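Local coordinates for putative peptidoglycan-binding/hydrolysing protein (Peptoclostridium difficile, PDB 5TV7) that probably binds peptidoglycan through two putative peptidoglycan-binding domains, may take part in cell-wall hydrolysis, and holds glutamine hydroxamate in this crystal, at residues F62-E65 / S66-L69. Numbering follows the deposited sequence.
Sequences FVPE and SANL
Pro64 and Ala67 are the ends of a type I beta turn, closed by a backbone hydrogen bond from Ala67 N to Pro64 O (3.1 Å). The bond is somewhat bent, 146° at the hydrogen. The turn also brings Ala67 CB to 3.3 Å from Pro64 O, and the same methyl group packs loosely against Pro64 CD (4.3 Å) and Val63 CG1 (4.2 Å). Val63 and Leu69 reach toward each other and meet tip to tip, CG1 of Val63 lying 3.6 Å from CD1 of Leu69. With chi1 at 178°, Val63 turns CG1 opposite its own amide nitrogen and toward Leu69. Ser66 OG sits between its own N and carbonyl carbon (chi1 64°). That rotation lays it alongside the proline ring, 3.8 Å from Pro64 CB, a van der Waals contact. Glu65 points away from segment 66-69 where its side chain leaves the backbone, yet its CB and CG both lie 3.4 Å from Ser66 N. The turn ends strand 60-64, an outermost strand of the antiparallel sheet, and starts the loop toward strand 78-87. Val63 and Glu65 make backbone hydrogen bonds to Tyr29 and Ser27 of the adjacent strand 26-32. Ile40 of helix 38-46 touches both Val63 and Leu69, joining the apolar pair to that helix.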
ATOM      1  N   PHE A  62       5.766   6.202   0.512  1.00 39.66           N
ATOM      2  CA  PHE A  62       6.741   5.262  -0.040  1.00 39.20           C
ATOM      3  C   PHE A  62       6.566   5.247  -1.549  1.00 38.34           C
ATOM      4  O   PHE A  62       5.453   5.040  -2.057  1.00 36.88           O
ATOM      5  CB  PHE A  62       6.573   3.862   0.554  1.00 39.06           C
ATOM      6  CG  PHE A  62       7.463   2.821  -0.083  1.00 39.16           C
ATOM      7  CD1 PHE A  62       8.830   2.796   0.173  1.00 41.18           C
ATOM      8  CD2 PHE A  62       6.929   1.852  -0.923  1.00 38.77           C
ATOM      9  CE1 PHE A  62       9.646   1.830  -0.407  1.00 41.77           C
ATOM     10  CE2 PHE A  62       7.740   0.890  -1.511  1.00 40.11           C
ATOM     11  CZ  PHE A  62       9.098   0.878  -1.249  1.00 41.43           C
ATOM     12  N   VAL A  63       7.669   5.483  -2.256  1.00 39.40           N
ATOM     13  CA  VAL A  63       7.681   5.537  -3.708  1.00 39.53           C
ATOM     14  C   VAL A  63       8.456   4.341  -4.227  1.00 40.14           C
ATOM     15  O   VAL A  63       9.671   4.276  -4.053  1.00 39.81           O
ATOM     16  CB  VAL A  63       8.358   6.826  -4.206  1.00 41.87           C
ATOM     17  CG1 VAL A  63       8.415   6.853  -5.727  1.00 43.53           C
ATOM     18  CG2 VAL A  63       7.630   8.047  -3.662  1.00 41.39           C
ATOM     19  N   PRO A  64       7.758   3.384  -4.863  1.00 40.96           N
ATOM     20  CA  PRO A  64       8.467   2.226  -5.389  1.00 43.79           C
ATOM     21  C   PRO A  64       9.321   2.565  -6.610  1.00 49.08           C
ATOM     22  O   PRO A  64       9.038   3.533  -7.321  1.00 47.77           O
ATOM     23  CB  PRO A  64       7.348   1.249  -5.756  1.00 42.22           C
ATOM     24  CG  PRO A  64       6.134   2.069  -5.900  1.00 40.58           C
ATOM     25  CD  PRO A  64       6.309   3.335  -5.133  1.00 38.91           C
ATOM     26  N   GLU A  65      10.373   1.779  -6.821  1.00 55.20           N
ATOM     27  CA  GLU A  65      11.251   1.965  -7.975  1.00 62.85           C
ATOM     28  C   GLU A  65      10.495   1.707  -9.296  1.00 65.93           C
ATOM     29  O   GLU A  65      10.894   2.227 -10.345  1.00 69.24           O
ATOM     30  CB  GLU A  65      12.506   1.081  -7.860  1.00 68.55           C
ATOM     31  CG  GLU A  65      12.243  -0.424  -7.862  1.00 72.88           C
ATOM     32  CD  GLU A  65      13.480  -1.268  -7.550  1.00 81.55           C
ATOM     33  OE1 GLU A  65      13.365  -2.515  -7.610  1.00 87.52           O
ATOM     34  OE2 GLU A  65      14.564  -0.708  -7.236  1.00 86.08           O
ATOM     35  N   SER A  66       9.413   0.917  -9.235  1.00 65.46           N
ATOM     36  CA  SER A  66       8.576   0.651 -10.420  1.00 70.48           C
ATOM     37  C   SER A  66       7.824   1.906 -10.892  1.00 72.18           C
ATOM     38  O   SER A  66       7.465   1.998 -12.065  1.00 77.95           O
ATOM     39  CB  SER A  66       7.572  -0.491 -10.171  1.00 71.14           C
ATOM     40  OG  SER A  66       6.613  -0.173  -9.166  1.00 69.81           O
ATOM     41  N   ALA A  67       7.586   2.855  -9.979  1.00 71.59           N
ATOM     42  CA  ALA A  67       6.896   4.112 -10.315  1.00 73.06           C
ATOM     43  C   ALA A  67       7.697   4.939 -11.320  1.00 78.76           C
ATOM     44  O   ALA A  67       8.917   5.082 -11.200  1.00 79.10           O
ATOM     45  CB  ALA A  67       6.622   4.934  -9.064  1.00 70.00           C
ATOM     46  N   ASN A  68       6.988   5.494 -12.301  1.00 84.74           N
ATOM     47  CA  ASN A  68       7.598   6.278 -13.373  1.00 90.01           C
ATOM     48  C   ASN A  68       7.768   7.761 -13.007  1.00 91.94           C
ATOM     49  O   ASN A  68       6.859   8.571 -13.211  1.00 91.15           O
ATOM     50  CB  ASN A  68       6.757   6.136 -14.650  1.00 92.63           C
ATOM     51  CG  ASN A  68       7.349   6.876 -15.830  1.00 98.25           C
ATOM     52  OD1 ASN A  68       8.546   7.166 -15.863  1.00101.50           O
ATOM     53  ND2 ASN A  68       6.515   7.175 -16.816  1.00101.57           N
ATOM     54  N   LEU A  69       8.939   8.095 -12.463  1.00 94.76           N
ATOM     55  CA  LEU A  69       9.299   9.473 -12.120  1.00 97.01           C
ATOM     56  C   LEU A  69      10.431   9.887 -13.056  1.00105.68           C
ATOM     57  O   LEU A  69      11.410   9.154 -13.212  1.00108.54           O
ATOM     58  CB  LEU A  69       9.732   9.587 -10.657  1.00 92.27           C
ATOM     59  CG  LEU A  69       8.665   9.264  -9.603  1.00 86.84           C
ATOM     60  CD1 LEU A  69       9.257   9.361  -8.204  1.00 84.42           C
ATOM     61  CD2 LEU A  69       7.448  10.175  -9.745  1.00 86.56           C
TER